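Local coordinates for tubulin-like protein CetZ2 (Haloferax volcanii, PDB 4B45) that binds and probably hydrolyses GTP as a tubulin-like cytoskeletal protein involved in controlling archaeal cell shape, at residues D180-N183 with E184-R188; R188-G191 with L192-A196; S211-I214 with N215-S219; T255-P258 with D259-D262. All coordinates share one frame; numbering follows the deposited sequence.

Contacts 1 and 2 are consecutive parts of helix 175-196, share Arg188, and have centres about 12 Å apart. Contact 1 is partly buried and adds polar recognition of a guanine base to helical packing; contact 2 is buried and mostly aliphatic. Contact 3, on helix 210-217, touches contact 2 where Leu193 CD1 meets Val213 CG2 at 3.9 Å. It is partly buried, with Asn215 and Arg218 on its more exposed side, and lies away from the nucleotide. Contact 4 is a buried, irregular loop meeting contact 1 through Ile186 CD1 and Ser256 CB, 4.2 Å apart. The helical contacts rest on regular backbone bonds, whereas contact 4 sets the Ala260 methyl against a Thr255-Leu257 hydroxyl-carbonyl bond within one segment.

Contact 1: residues D180-N183 with E184-R188; sequences DAIN and EAIAR. With GSP (5'-guanosine-diphosphate-monothiophosphate), chain C.
Ile182 and Ile186 stand one turn apart on helix 175-196, the long central helix of the tubulin/FtsZ fold, and meet loosely, with Ile182 CG2 4.4 Å from Ile186 CG1. The CG1 branch of Ile186 lies nearer to the backbone: it is 3.4 Å from Ile182 O, the oxygen that also accepts Ile186 N. Ile182 CG2 is in addition 3.5 Å from N2 of the bound nucleotide, so the aliphatic row extends as far as the guanine.

Asn183 holds its carboxamide nearly coplanar with the base. CG lies beside its own backbone N (chi1 -66°), and the small second torsion leaves the amide within about 10° of the guanine plane. OD1 accepts from guanine N1 at 2.7 Å and, more weakly, from N2 at 3.1 Å, while ND2 donates to O6 at 3.1 Å. Meanwhile Asn183 O accepts Ala187 N at 2.8 Å, tying the recognising residue into the next turn. On the exposed flank Glu184 folds CB and CG over Asp180 O, each 3.3 Å away, before its bent chain leads the carboxylate off. Lys14 and Leu15 of helix 9-26 pack against Asn183.

One acceptor shared by N1 and, weakly, the exocyclic N2, together with one donor to O6, matches the hydrogen-bonding pattern of guanine. This is consistent with selection for a guanine nucleotide and accords with the experimentally assigned role of Asn183 in binding GTP.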
loop_
_atom_site.group_PDB
_atom_site.type_symbol
_atom_site.label_atom_id
_atom_site.label_comp_id
_atom_site.label_asym_id
_atom_site.label_seq_id
_atom_site.Cartn_x
_atom_site.Cartn_y
_atom_site.Cartn_z
ATOM N N ASP A 180 -11.297 2.707 9.232
ATOM C CA ASP A 180 -11.549 1.329 8.830
ATOM C C ASP A 180 -11.861 1.221 7.333
ATOM O O ASP A 180 -11.344 0.330 6.657
ATOM C CB ASP A 180 -12.679 0.717 9.657
ATOM C CG ASP A 180 -12.234 0.348 11.049
ATOM O OD1 ASP A 180 -11.010 0.361 11.290
ATOM O OD2 ASP A 180 -13.097 0.037 11.899
ATOM N N ALA A 181 -12.682 2.138 6.815
ATOM C CA ALA A 181 -13.032 2.135 5.391
ATOM C C ALA A 181 -11.806 2.340 4.532
ATOM O O ALA A 181 -11.664 1.701 3.497
ATOM C CB ALA A 181 -14.095 3.202 5.064
ATOM N N ILE A 182 -10.913 3.230 4.950
ATOM C CA ILE A 182 -9.670 3.422 4.200
ATOM C C ILE A 182 -8.827 2.162 4.228
ATOM O O ILE A 182 -8.328 1.703 3.200
ATOM C CB ILE A 182 -8.811 4.542 4.785
ATOM C CG1 ILE A 182 -9.552 5.878 4.727
ATOM C CG2 ILE A 182 -7.480 4.623 4.044
ATOM C CD1 ILE A 182 -8.866 6.980 5.526
ATOM N N ASN A 183 -8.674 1.594 5.413
ATOM C CA ASN A 183 -7.854 0.406 5.554
ATOM C C ASN A 183 -8.393 -0.742 4.717
ATOM O O ASN A 183 -7.633 -1.501 4.103
ATOM C CB ASN A 183 -7.781 -0.021 7.018
ATOM C CG ASN A 183 -7.050 0.973 7.877
ATOM O OD1 ASN A 183 -6.327 1.845 7.377
ATOM N ND2 ASN A 183 -7.220 0.847 9.183
ATOM N N GLU A 184 -9.713 -0.869 4.700
ATOM C CA GLU A 184 -10.346 -1.962 3.986
ATOM C C GLU A 184 -10.204 -1.818 2.469
ATOM O O GLU A 184 -10.037 -2.813 1.754
ATOM C CB GLU A 184 -11.813 -2.069 4.384
ATOM C CG GLU A 184 -12.039 -2.758 5.712
ATOM C CD GLU A 184 -12.100 -4.268 5.577
ATOM O OE1 GLU A 184 -11.139 -4.862 5.033
ATOM O OE2 GLU A 184 -13.111 -4.862 6.016
ATOM N N ALA A 185 -10.276 -0.583 1.979
ATOM C CA ALA A 185 -10.142 -0.352 0.546
ATOM C C ALA A 185 -8.705 -0.633 0.162
ATOM O O ALA A 185 -8.426 -1.208 -0.891
ATOM C CB ALA A 185 -10.521 1.069 0.185
ATOM N N ILE A 186 -7.780 -0.237 1.024
ATOM C CA ILE A 186 -6.376 -0.443 0.708
ATOM C C ILE A 186 -6.076 -1.922 0.733
ATOM O O ILE A 186 -5.395 -2.445 -0.156
ATOM C CB ILE A 186 -5.450 0.335 1.642
ATOM C CG1 ILE A 186 -5.526 1.816 1.287
ATOM C CG2 ILE A 186 -4.011 -0.125 1.469
ATOM C CD1 ILE A 186 -5.196 2.083 -0.175
ATOM N N ALA A 187 -6.628 -2.605 1.728
ATOM C CA ALA A 187 -6.431 -4.038 1.852
ATOM C C ALA A 187 -6.876 -4.804 0.604
ATOM O O ALA A 187 -6.157 -5.683 0.131
ATOM C CB ALA A 187 -7.130 -4.558 3.062
ATOM N N ARG A 188 -8.057 -4.478 0.082
ATOM C CA ARG A 188 -8.574 -5.134 -1.121
ATOM C C ARG A 188 -7.668 -4.904 -2.328
ATOM O O ARG A 188 -7.315 -5.846 -3.031
ATOM C CB ARG A 188 -9.986 -4.649 -1.449
ATOM C CG ARG A 188 -10.431 -5.005 -2.856
ATOM C CD ARG A 188 -11.395 -3.959 -3.415
ATOM N NE ARG A 188 -12.791 -4.284 -3.137
ATOM C CZ ARG A 188 -13.801 -3.426 -3.258
ATOM N NH1 ARG A 188 -13.580 -2.175 -3.643
ATOM N NH2 ARG A 188 -15.036 -3.817 -2.981
HETATM P PG GSP C . 1.811 8.902 17.801
HETATM O O3B GSP C . 2.511 7.656 17.073
HETATM S S1G GSP C . 1.132 10.410 16.559
HETATM O O2G GSP C . 0.626 8.407 18.681
HETATM O O3G GSP C . 2.899 9.502 18.599
HETATM P PB GSP C . 1.917 6.765 15.888
HETATM O O1B GSP C . 1.350 5.444 16.345
HETATM O O2B GSP C . 3.062 6.469 14.928
HETATM P PA GSP C . -0.252 6.918 14.114
HETATM O O1A GSP C . -1.654 6.877 14.660
HETATM O O2A GSP C . 0.097 5.535 13.627
HETATM O O3A GSP C . 0.771 7.530 15.133
HETATM O "O5'" GSP C . -0.167 7.815 12.849
HETATM C "C5'" GSP C . -0.933 8.959 12.676
HETATM C "C4'" GSP C . -1.316 9.166 11.273
HETATM O "O4'" GSP C . -1.899 8.009 10.752
HETATM C "C3'" GSP C . -2.324 10.232 11.117
HETATM O "O3'" GSP C . -2.127 10.768 9.866
HETATM C "C2'" GSP C . -3.606 9.535 11.153
HETATM O "O2'" GSP C . -4.536 10.232 10.395
HETATM C "C1'" GSP C . -3.300 8.279 10.495
HETATM N N9 GSP C . -4.041 7.121 10.953
HETATM C C8 GSP C . -4.254 6.756 12.221
HETATM N N7 GSP C . -4.937 5.595 12.238
HETATM C C5 GSP C . -5.154 5.207 10.945
HETATM C C6 GSP C . -5.796 4.078 10.367
HETATM O O6 GSP C . -6.382 3.096 11.143
HETATM N N1 GSP C . -5.844 3.990 9.016
HETATM C C2 GSP C . -5.281 4.944 8.242
HETATM N N2 GSP C . -5.365 4.781 6.785
HETATM N N3 GSP C . -4.657 6.022 8.744
HETATM C C4 GSP C . -4.589 6.174 10.119
#

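Contact 2: residues R188-G191 with L192-A196; sequences RRVG and LLLAA
Arg188 and Leu192 lie side by side and point the same way, Arg188 CG being 4.0 Å from Leu192 CD1. With CG opposite the backbone N (chi1 165°), that one carbon of the arginine makes the touch, and the chain then bends at chi2 and chi3. Leu192 also presses on the backbone, its CG 3.1 Å from Arg188 O, the acceptor of Leu192 N.

Arg189 contributes through its main chain, its O accepting Leu193 N at 3.2 Å; its guanidinium turns back along the helix, where NH1 is hydrogen-bonded to Ala185 O. Val190 repeats the parallel pairing, with CG1 3.9 Å from Leu194 CD1. Its carbonyl takes Leu194 N at 2.8 Å, the donor almost in line with the C=O bond. Gly191 has no side chain, and its O receives Ala195 N at 2.7 Å through a more bent N-H (140°), with Ala195 CB close by at 3.2 Å.

These residues form the later turns of helix 175-196. Leu192 packs on Tyr227 of strand 222-231, Phe303 of strand 298-304 and Leu313 of strand 309-319, Leu193 also touches Leu313, and Leu194 is bonded through its backbone to Met1.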
loop_
_atom_site.group_PDB
_atom_site.type_symbol
_atom_site.label_atom_id
_atom_site.label_comp_id
_atom_site.label_asym_id
_atom_site.label_seq_id
_atom_site.Cartn_x
_atom_site.Cartn_y
_atom_site.Cartn_z
ATOM N N ARG A 188 -8.057 -4.478 0.082
ATOM C CA ARG A 188 -8.574 -5.134 -1.121
ATOM C C ARG A 188 -7.668 -4.904 -2.328
ATOM O O ARG A 188 -7.315 -5.846 -3.031
ATOM C CB ARG A 188 -9.986 -4.649 -1.449
ATOM C CG ARG A 188 -10.431 -5.005 -2.856
ATOM C CD ARG A 188 -11.395 -3.959 -3.415
ATOM N NE ARG A 188 -12.791 -4.284 -3.137
ATOM C CZ ARG A 188 -13.801 -3.426 -3.258
ATOM N NH1 ARG A 188 -13.580 -2.175 -3.643
ATOM N NH2 ARG A 188 -15.036 -3.817 -2.981
ATOM N N ARG A 189 -7.298 -3.645 -2.555
ATOM C CA ARG A 189 -6.354 -3.269 -3.607
ATOM C C ARG A 189 -5.009 -3.979 -3.530
ATOM O O ARG A 189 -4.539 -4.547 -4.516
ATOM C CB ARG A 189 -6.087 -1.764 -3.566
ATOM C CG ARG A 189 -7.137 -0.942 -4.243
ATOM C CD ARG A 189 -7.139 0.451 -3.679
ATOM N NE ARG A 189 -8.123 1.330 -4.312
ATOM C CZ ARG A 189 -9.441 1.199 -4.177
ATOM N NH1 ARG A 189 -9.955 0.206 -3.450
ATOM N NH2 ARG A 189 -10.250 2.057 -4.781
ATOM N N VAL A 190 -4.363 -3.890 -2.373
ATOM C CA VAL A 190 -3.040 -4.479 -2.192
ATOM C C VAL A 190 -3.127 -5.997 -2.193
ATOM O O VAL A 190 -2.337 -6.670 -2.859
ATOM C CB VAL A 190 -2.368 -3.962 -0.909
ATOM C CG1 VAL A 190 -1.038 -4.682 -0.658
ATOM C CG2 VAL A 190 -2.153 -2.453 -1.008
ATOM N N GLY A 191 -4.110 -6.529 -1.469
ATOM C CA GLY A 191 -4.335 -7.963 -1.412
ATOM C C GLY A 191 -4.490 -8.601 -2.787
ATOM O O GLY A 191 -3.920 -9.664 -3.046
ATOM N N LEU A 192 -5.261 -7.955 -3.668
ATOM C CA LEU A 192 -5.487 -8.477 -5.008
ATOM C C LEU A 192 -4.188 -8.425 -5.790
ATOM O O LEU A 192 -3.887 -9.328 -6.562
ATOM C CB LEU A 192 -6.567 -7.665 -5.745
ATOM C CG LEU A 192 -8.005 -7.912 -5.299
ATOM C CD1 LEU A 192 -8.970 -6.970 -6.024
ATOM C CD2 LEU A 192 -8.415 -9.367 -5.480
ATOM N N LEU A 193 -3.423 -7.356 -5.594
ATOM C CA LEU A 193 -2.129 -7.238 -6.254
ATOM C C LEU A 193 -1.203 -8.371 -5.823
ATOM O O LEU A 193 -0.517 -8.979 -6.647
ATOM C CB LEU A 193 -1.498 -5.893 -5.931
ATOM C CG LEU A 193 -0.076 -5.701 -6.447
ATOM C CD1 LEU A 193 -0.126 -5.435 -7.924
ATOM C CD2 LEU A 193 0.635 -4.567 -5.709
ATOM N N LEU A 194 -1.198 -8.657 -4.524
ATOM C CA LEU A 194 -0.402 -9.741 -3.981
ATOM C C LEU A 194 -0.925 -11.095 -4.427
ATOM O O LEU A 194 -0.146 -12.020 -4.667
ATOM C CB LEU A 194 -0.384 -9.669 -2.446
ATOM C CG LEU A 194 0.209 -8.407 -1.809
ATOM C CD1 LEU A 194 0.001 -8.419 -0.290
ATOM C CD2 LEU A 194 1.688 -8.268 -2.147
ATOM N N ALA A 195 -2.244 -11.219 -4.542
ATOM C CA ALA A 195 -2.849 -12.504 -4.885
ATOM C C ALA A 195 -2.663 -12.910 -6.353
ATOM O O ALA A 195 -2.606 -14.107 -6.672
ATOM C CB ALA A 195 -4.325 -12.498 -4.539
ATOM N N ALA A 196 -2.576 -11.920 -7.235
ATOM C CA ALA A 196 -2.477 -12.172 -8.680
ATOM C C ALA A 196 -1.312 -13.101 -9.018
ATOM O O ALA A 196 -1.400 -13.921 -9.932
ATOM C CB ALA A 196 -2.339 -10.870 -9.435
#

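Contact 3: residues S211-I214 with N215-S219; sequences SEVI and NTLRS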
loop_
_atom_site.group_PDB
_atom_site.type_symbol
_atom_site.label_atom_id
_atom_site.label_comp_id
_atom_site.label_asym_id
_atom_site.label_seq_id
_atom_site.Cartn_x
_atom_site.Cartn_y
_atom_site.Cartn_z
ATOM N N SER A 211 7.124 -11.448 -10.632
ATOM C CA SER A 211 8.236 -10.648 -11.125
ATOM C C SER A 211 7.772 -9.376 -11.853
ATOM O O SER A 211 8.541 -8.415 -11.967
ATOM C CB SER A 211 9.144 -11.498 -12.026
ATOM O OG SER A 211 8.434 -11.966 -13.167
ATOM N N GLU A 212 6.527 -9.369 -12.344
ATOM C CA GLU A 212 5.964 -8.175 -12.979
ATOM C C GLU A 212 5.766 -7.062 -11.953
ATOM O O GLU A 212 5.931 -5.876 -12.265
ATOM C CB GLU A 212 4.601 -8.455 -13.651
ATOM C CG GLU A 212 4.474 -9.771 -14.401
ATOM C CD GLU A 212 5.335 -9.829 -15.635
ATOM O OE1 GLU A 212 5.880 -8.779 -16.032
ATOM O OE2 GLU A 212 5.468 -10.929 -16.213
ATOM N N VAL A 213 5.372 -7.445 -10.747
ATOM C CA VAL A 213 5.222 -6.488 -9.643
ATOM C C VAL A 213 6.592 -5.944 -9.243
ATOM O O VAL A 213 6.782 -4.727 -9.114
ATOM C CB VAL A 213 4.506 -7.134 -8.435
ATOM C CG1 VAL A 213 4.473 -6.193 -7.241
ATOM C CG2 VAL A 213 3.085 -7.546 -8.819
ATOM N N ILE A 214 7.555 -6.851 -9.092
ATOM C CA ILE A 214 8.906 -6.477 -8.699
ATOM C C ILE A 214 9.565 -5.548 -9.711
ATOM O O ILE A 214 10.188 -4.549 -9.349
ATOM C CB ILE A 214 9.785 -7.720 -8.493
ATOM C CG1 ILE A 214 9.186 -8.584 -7.381
ATOM C CG2 ILE A 214 11.234 -7.316 -8.180
ATOM C CD1 ILE A 214 10.094 -9.679 -6.867
ATOM N N ASN A 215 9.422 -5.865 -10.989
ATOM C CA ASN A 215 10.015 -5.032 -12.026
ATOM C C ASN A 215 9.308 -3.685 -12.221
ATOM O O ASN A 215 9.918 -2.701 -12.649
ATOM C CB ASN A 215 10.144 -5.826 -13.324
ATOM C CG ASN A 215 11.175 -6.927 -13.202
ATOM O OD1 ASN A 215 11.883 -7.006 -12.189
ATOM N ND2 ASN A 215 11.278 -7.778 -14.221
ATOM N N THR A 216 8.029 -3.635 -11.882
ATOM C CA THR A 216 7.309 -2.369 -11.880
ATOM C C THR A 216 7.825 -1.431 -10.781
ATOM O O THR A 216 8.030 -0.233 -11.012
ATOM C CB THR A 216 5.784 -2.597 -11.730
ATOM O OG1 THR A 216 5.314 -3.402 -12.825
ATOM C CG2 THR A 216 5.033 -1.274 -11.732
ATOM N N LEU A 217 8.050 -1.981 -9.590
ATOM C CA LEU A 217 8.514 -1.192 -8.448
ATOM C C LEU A 217 10.028 -0.973 -8.429
ATOM O O LEU A 217 10.533 -0.181 -7.628
ATOM C CB LEU A 217 8.081 -1.862 -7.147
ATOM C CG LEU A 217 6.562 -1.887 -6.993
ATOM C CD1 LEU A 217 6.138 -2.716 -5.806
ATOM C CD2 LEU A 217 6.035 -0.443 -6.900
ATOM N N ARG A 218 10.736 -1.660 -9.328
ATOM C CA ARG A 218 12.196 -1.695 -9.338
ATOM C C ARG A 218 12.846 -0.322 -9.500
ATOM O O ARG A 218 13.947 -0.081 -9.001
ATOM C CB ARG A 218 12.674 -2.638 -10.446
ATOM C CG ARG A 218 14.114 -3.098 -10.309
ATOM C CD ARG A 218 14.383 -4.318 -11.194
ATOM N NE ARG A 218 14.178 -4.039 -12.615
ATOM C CZ ARG A 218 14.181 -4.973 -13.566
ATOM N NH1 ARG A 218 14.367 -6.246 -13.242
ATOM N NH2 ARG A 218 13.995 -4.642 -14.839
ATOM N N SER A 219 12.163 0.572 -10.202
ATOM C CA SER A 219 12.657 1.924 -10.424
ATOM C C SER A 219 12.804 2.733 -9.126
ATOM O O SER A 219 13.624 3.654 -9.045
ATOM C CB SER A 219 11.724 2.650 -11.391
ATOM O OG SER A 219 10.381 2.242 -11.190
#
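Thr216 turns OG1 to the side of its own backbone N, opposite the carbonyl carbon (chi1 -60°), and thereby reaches Glu212 O one turn earlier; Asn215 adopts the same kind of first torsion, which lays its CG 3.3 Å from Ser211 O. Both belong to helix 210-217 in the C-terminal domain of the tubulin/FtsZ fold, and the threonine makes an intrahelical side-chain-to-backbone bond to the carbonyl four residues earlier.

Glu212 O is gripped twice by Thr216. OG1 donates at 2.6 Å, tilted 20° from the carbonyl plane, whereas Thr216 N at 3.1 Å approaches from well above it. The OG1 bond uses the hydroxyl's hydrogen and fixes its rotation. The Thr216 side chain also packs against Leu267 of strand 263-272 and Leu315 of strand 309-319.

On the same buried side, Val213 and Leu217 run alongside each other, pointing the same way, with CG1 of the valine 4.1 Å from CD1 of the leucine. Leu217 N donates to Val213 O at 3.1 Å, and Leu217 too touches Leu315.

The more exposed flank is polar. Arg218, bent at chi3, brings one guanidinium face over the Asn215 carboxamide, the two groups inclined by nearly 40°; Asn215 CG sits 3.2 Å above the guanidinium plane, displaced toward its rim.

Contact 4: residues T255-P258 with D259-D262; sequences TSLP and DASD
Ala260 sets its CB against Leu257 O at 3.4 Å and against Thr255 OG1 at 3.9 Å, covering both ends of a hydroxyl-carbonyl bond in the loop between helix 240-252 and strand 263-272. The threonine rotamer makes that bond possible. OG1 is trans to the backbone N (chi1 173°), while CG2 takes the crowded position between N and the carbonyl carbon. This torsion puts OG1 beside the carbonyl carbon, on the side where it can donate to Leu257 O, 2.9 Å away. The donor stands 44° out of the carbonyl plane, and therefore clear of the usual lone-pair directions.

The Leu257 side chain reaches round from another direction: its extended first torsion and a second near 70° bring CD2 to 4.5 Å from Ala260 CB, a loose apolar touch. Thr255, Leu257 and Ala260 all pack on Ala224 of strand 222-231.

The reversal that carries Ala260 back over the loop is made at Asp259, whose backbone is in the left-handed helical region. One consequence is a close approach of Asp259 CB to Pro258 O, 3.1 Å. Its carboxylate leads away to accept from the backbone N of Glu323 through OD2, while Pro258 O is bonded to Ser322 OG.

Asp259 OD2 and Pro258 O thus find their partners at Glu323 and Ser322, outside the loop. The two segments themselves are joined by van der Waals contact of a methyl with an oxygen and by a loose apolar touch; the methyl of Ala260 covers the hydroxyl-carbonyl bond on its side, with the donor well out of the carbonyl plane.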
loop_
_atom_site.group_PDB
_atom_site.type_symbol
_atom_site.label_atom_id
_atom_site.label_comp_id
_atom_site.label_asym_id
_atom_site.label_seq_id
_atom_site.Cartn_x
_atom_site.Cartn_y
_atom_site.Cartn_z
ATOM N N THR A 255 -6.943 5.981 -7.894
ATOM C CA THR A 255 -5.583 5.739 -7.457
ATOM C C THR A 255 -5.406 6.058 -5.965
ATOM O O THR A 255 -6.047 6.963 -5.428
ATOM C CB THR A 255 -4.622 6.568 -8.305
ATOM O OG1 THR A 255 -3.297 6.466 -7.782
ATOM C CG2 THR A 255 -5.056 7.999 -8.294
ATOM N N SER A 256 -4.548 5.298 -5.295
ATOM C CA SER A 256 -4.337 5.450 -3.858
ATOM C C SER A 256 -3.668 6.787 -3.511
ATOM O O SER A 256 -3.826 7.306 -2.400
ATOM C CB SER A 256 -3.520 4.270 -3.319
ATOM O OG SER A 256 -2.238 4.234 -3.915
ATOM N N LEU A 257 -2.918 7.314 -4.475
ATOM C CA LEU A 257 -2.374 8.671 -4.450
ATOM C C LEU A 257 -2.908 9.470 -5.652
ATOM O O LEU A 257 -2.649 9.094 -6.790
ATOM C CB LEU A 257 -0.856 8.593 -4.587
ATOM C CG LEU A 257 -0.124 9.928 -4.733
ATOM C CD1 LEU A 257 -0.171 10.715 -3.408
ATOM C CD2 LEU A 257 1.314 9.697 -5.183
ATOM N N PRO A 258 -3.635 10.583 -5.415
ATOM C CA PRO A 258 -4.164 11.390 -6.533
ATOM C C PRO A 258 -3.097 11.938 -7.487
ATOM O O PRO A 258 -1.974 12.249 -7.067
ATOM C CB PRO A 258 -4.844 12.574 -5.827
ATOM C CG PRO A 258 -5.183 12.058 -4.468
ATOM C CD PRO A 258 -4.092 11.087 -4.106
ATOM N N ASP A 259 -3.475 12.084 -8.757
ATOM C CA ASP A 259 -2.608 12.651 -9.794
ATOM C C ASP A 259 -1.287 11.874 -9.944
ATOM O O ASP A 259 -0.207 12.464 -9.976
ATOM C CB ASP A 259 -2.354 14.147 -9.541
ATOM C CG ASP A 259 -1.787 14.863 -10.762
ATOM O OD1 ASP A 259 -2.081 14.429 -11.897
ATOM O OD2 ASP A 259 -1.050 15.862 -10.589
ATOM N N ALA A 260 -1.384 10.554 -10.067
ATOM C CA ALA A 260 -0.196 9.705 -10.166
ATOM C C ALA A 260 0.069 9.160 -11.572
ATOM O O ALA A 260 0.768 8.155 -11.713
ATOM C CB ALA A 260 -0.310 8.542 -9.187
ATOM N N SER A 261 -0.467 9.818 -12.601
ATOM C CA SER A 261 -0.330 9.341 -13.987
ATOM C C SER A 261 1.100 9.310 -14.498
ATOM O O SER A 261 1.503 8.366 -15.162
ATOM C CB SER A 261 -1.148 10.200 -14.957
ATOM O OG SER A 261 -2.440 9.666 -15.145
ATOM N N ASP A 262 1.850 10.367 -14.219
ATOM C CA ASP A 262 3.192 10.510 -14.762
ATOM C C ASP A 262 4.168 9.538 -14.092
ATOM O O ASP A 262 4.865 9.898 -13.151
ATOM C CB ASP A 262 3.649 11.958 -14.605
ATOM C CG ASP A 262 4.987 12.223 -15.247
ATOM O OD1 ASP A 262 5.526 11.305 -15.900
ATOM O OD2 ASP A 262 5.497 13.358 -15.099
#